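Hypothetical sugar ABC-transporter sugar binding protein (Arthrobacter globiformis, PDB 7BVT) binds cyclic alpha-maltosyl-(1→6)-maltose, a cyclic glucose tetrasaccharide, and probably delivers it to an ABC transporter for uptake. Local coordinates at residues A[86-91]-A[297-302]. Residues are numbered along the deposited sequence; the frame is centred on the assembly and turned at random.
With GLC (alpha-D-glucopyranose), chain B.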
# COMPACT_ATOMS: atom_id res chain seq x y z
N ILE A 86 12.09 3.29 18.49
CA ILE A 86 11.06 3.30 17.42
C ILE A 86 11.68 2.73 16.14
O ILE A 86 12.73 3.23 15.65
CB ILE A 86 10.45 4.70 17.20
CG1 ILE A 86 9.78 5.27 18.46
CG2 ILE A 86 9.51 4.73 16.03
CD1 ILE A 86 9.43 6.74 18.36
N ALA A 87 11.00 1.80 15.50
CA ALA A 87 11.28 1.43 14.10
C ALA A 87 10.13 1.89 13.20
O ALA A 87 8.97 1.71 13.56
CB ALA A 87 11.43 -0.06 13.97
N ILE A 88 10.43 2.46 12.06
CA ILE A 88 9.40 2.81 11.06
C ILE A 88 9.66 1.94 9.84
O ILE A 88 10.69 2.11 9.16
CB ILE A 88 9.39 4.32 10.76
CG1 ILE A 88 9.19 5.14 12.05
CG2 ILE A 88 8.37 4.69 9.69
CD1 ILE A 88 9.16 6.61 11.85
N GLY A 89 8.73 1.02 9.56
CA GLY A 89 8.90 -0.02 8.54
C GLY A 89 7.77 -0.07 7.57
O GLY A 89 6.76 0.59 7.76
N ASP A 90 7.89 -0.91 6.56
CA ASP A 90 6.80 -1.16 5.61
C ASP A 90 5.66 -1.87 6.33
O ASP A 90 5.91 -2.64 7.28
CB ASP A 90 7.29 -1.99 4.43
CG ASP A 90 6.12 -2.16 3.44
OD1 ASP A 90 5.61 -1.13 2.96
OD2 ASP A 90 5.62 -3.31 3.30
N LEU A 91 4.43 -1.66 5.86
CA LEU A 91 3.23 -2.38 6.37
C LEU A 91 3.52 -3.85 6.61
O LEU A 91 3.29 -4.37 7.73
CB LEU A 91 2.08 -2.23 5.39
CG LEU A 91 0.78 -2.88 5.85
CD1 LEU A 91 0.17 -2.09 6.99
CD2 LEU A 91 -0.21 -2.99 4.71
N GLU A 297 4.19 3.50 5.58
CA GLU A 297 5.07 3.22 6.74
C GLU A 297 4.29 3.16 8.04
O GLU A 297 3.38 3.97 8.23
CB GLU A 297 6.12 4.31 6.84
CG GLU A 297 7.24 4.09 5.85
CD GLU A 297 6.92 4.37 4.39
OE1 GLU A 297 6.49 5.48 4.08
OE2 GLU A 297 7.07 3.45 3.57
N GLN A 298 4.69 2.24 8.90
CA GLN A 298 4.08 2.01 10.22
C GLN A 298 5.16 2.26 11.27
O GLN A 298 6.27 1.76 11.08
CB GLN A 298 3.61 0.57 10.35
CG GLN A 298 2.94 -0.01 9.10
CD GLN A 298 1.75 0.76 8.61
OE1 GLN A 298 0.78 0.97 9.34
NE2 GLN A 298 1.77 1.17 7.35
N ALA A 299 4.80 2.86 12.40
CA ALA A 299 5.76 3.05 13.50
C ALA A 299 5.47 1.98 14.55
O ALA A 299 4.30 1.73 14.82
CB ALA A 299 5.66 4.45 14.06
N MET A 300 6.51 1.48 15.16
CA MET A 300 6.51 0.41 16.19
C MET A 300 7.45 0.86 17.32
O MET A 300 8.52 1.40 17.01
CB MET A 300 7.02 -0.89 15.58
CG MET A 300 6.06 -1.45 14.54
SD MET A 300 6.93 -2.50 13.40
CE MET A 300 7.47 -1.27 12.20
N VAL A 301 7.05 0.65 18.56
CA VAL A 301 7.88 0.98 19.77
C VAL A 301 8.36 -0.32 20.37
O VAL A 301 7.52 -1.16 20.73
CB VAL A 301 7.11 1.83 20.77
CG1 VAL A 301 7.88 1.99 22.09
CG2 VAL A 301 6.66 3.15 20.20
N PHE A 302 9.66 -0.55 20.45
CA PHE A 302 10.20 -1.75 21.10
C PHE A 302 10.10 -1.54 22.63
O PHE A 302 10.47 -0.46 23.13
CB PHE A 302 11.65 -2.03 20.70
CG PHE A 302 11.78 -2.61 19.32
CD1 PHE A 302 11.46 -3.94 19.10
CD2 PHE A 302 12.14 -1.81 18.25
CE1 PHE A 302 11.57 -4.47 17.82
CE2 PHE A 302 12.22 -2.35 16.97
CZ PHE A 302 11.92 -3.67 16.77
C1 GLC B . 4.60 0.27 -1.93
C2 GLC B . 3.91 0.12 -0.61
C3 GLC B . 4.23 -1.22 -0.01
C4 GLC B . 3.86 -2.30 -1.03
C5 GLC B . 4.68 -2.11 -2.30
C6 GLC B . 4.31 -3.16 -3.36
O2 GLC B . 4.24 1.25 0.17
O3 GLC B . 3.50 -1.36 1.23
O4 GLC B . 4.14 -3.60 -0.55
O5 GLC B . 4.36 -0.85 -2.83
O6 GLC B . 5.39 -3.25 -4.28
O HOH W 1 6.04 1.34 1.94
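A87 and M300 face each other as an antiparallel hydrogen-bonded pair, each N–H meeting the other's carbonyl, with A87 N to M300 O at 2.9 Å. G89 and Q298 repeat the ring two residues on, where Q298 N reaches G89 O almost straight, at 168°. I88 lies opposite A299 between the two rings, and I86 opposite V301 beyond the A87–M300 pair; both are non-hydrogen-bonded pairs, and CA–H···O contacts supplement the bonds.

Apolar contacts cover both faces. On one, the small A299 leaves room for the branched isoleucines: I88 CG1 lies 4.1 Å from A299 CB, while I88 CG2, anti to the backbone N, lies 3.7 Å from E297 CB, the two side chains crossing at about a right angle. Helix 306-319 covers A299 and V301. The other face receives M300, whose chain bends at chi3 (-87°) to lay CE 3.7 Å from G89 N; glycine suits this spot, since a beta carbon would crowd that methyl. Q298 folds back at chi2 (-57°), resting CG on L91 CA and its amide carbon CD 3.6 Å from L91 CD1, while NE2 bonds to G296 O. An alanine in place of Q298 would probably leave L91 without this cover and G296 O without its side-chain donor.

Polar groups gather at the C-terminal end of strand 86-90, beside E297. The D90 side chain leaves the backbone away from the partner strand, and OD1 accepts a hydrogen bond from glucose O3 at 2.7 Å. A water donates to D90 OD1 and E297 OE2 and also bonds glucose O2, bridging two acids whose like charges would otherwise probably repel. Y35, W36 and S138 hold the E297 carboxylate in this second shell. Such a strand pair, one strand ending in an acid that binds the sugar directly and its neighbour supplying one that acts through a water, belongs to the central sheet of one lobe of a solute-binding protein, bordering the ligand cleft.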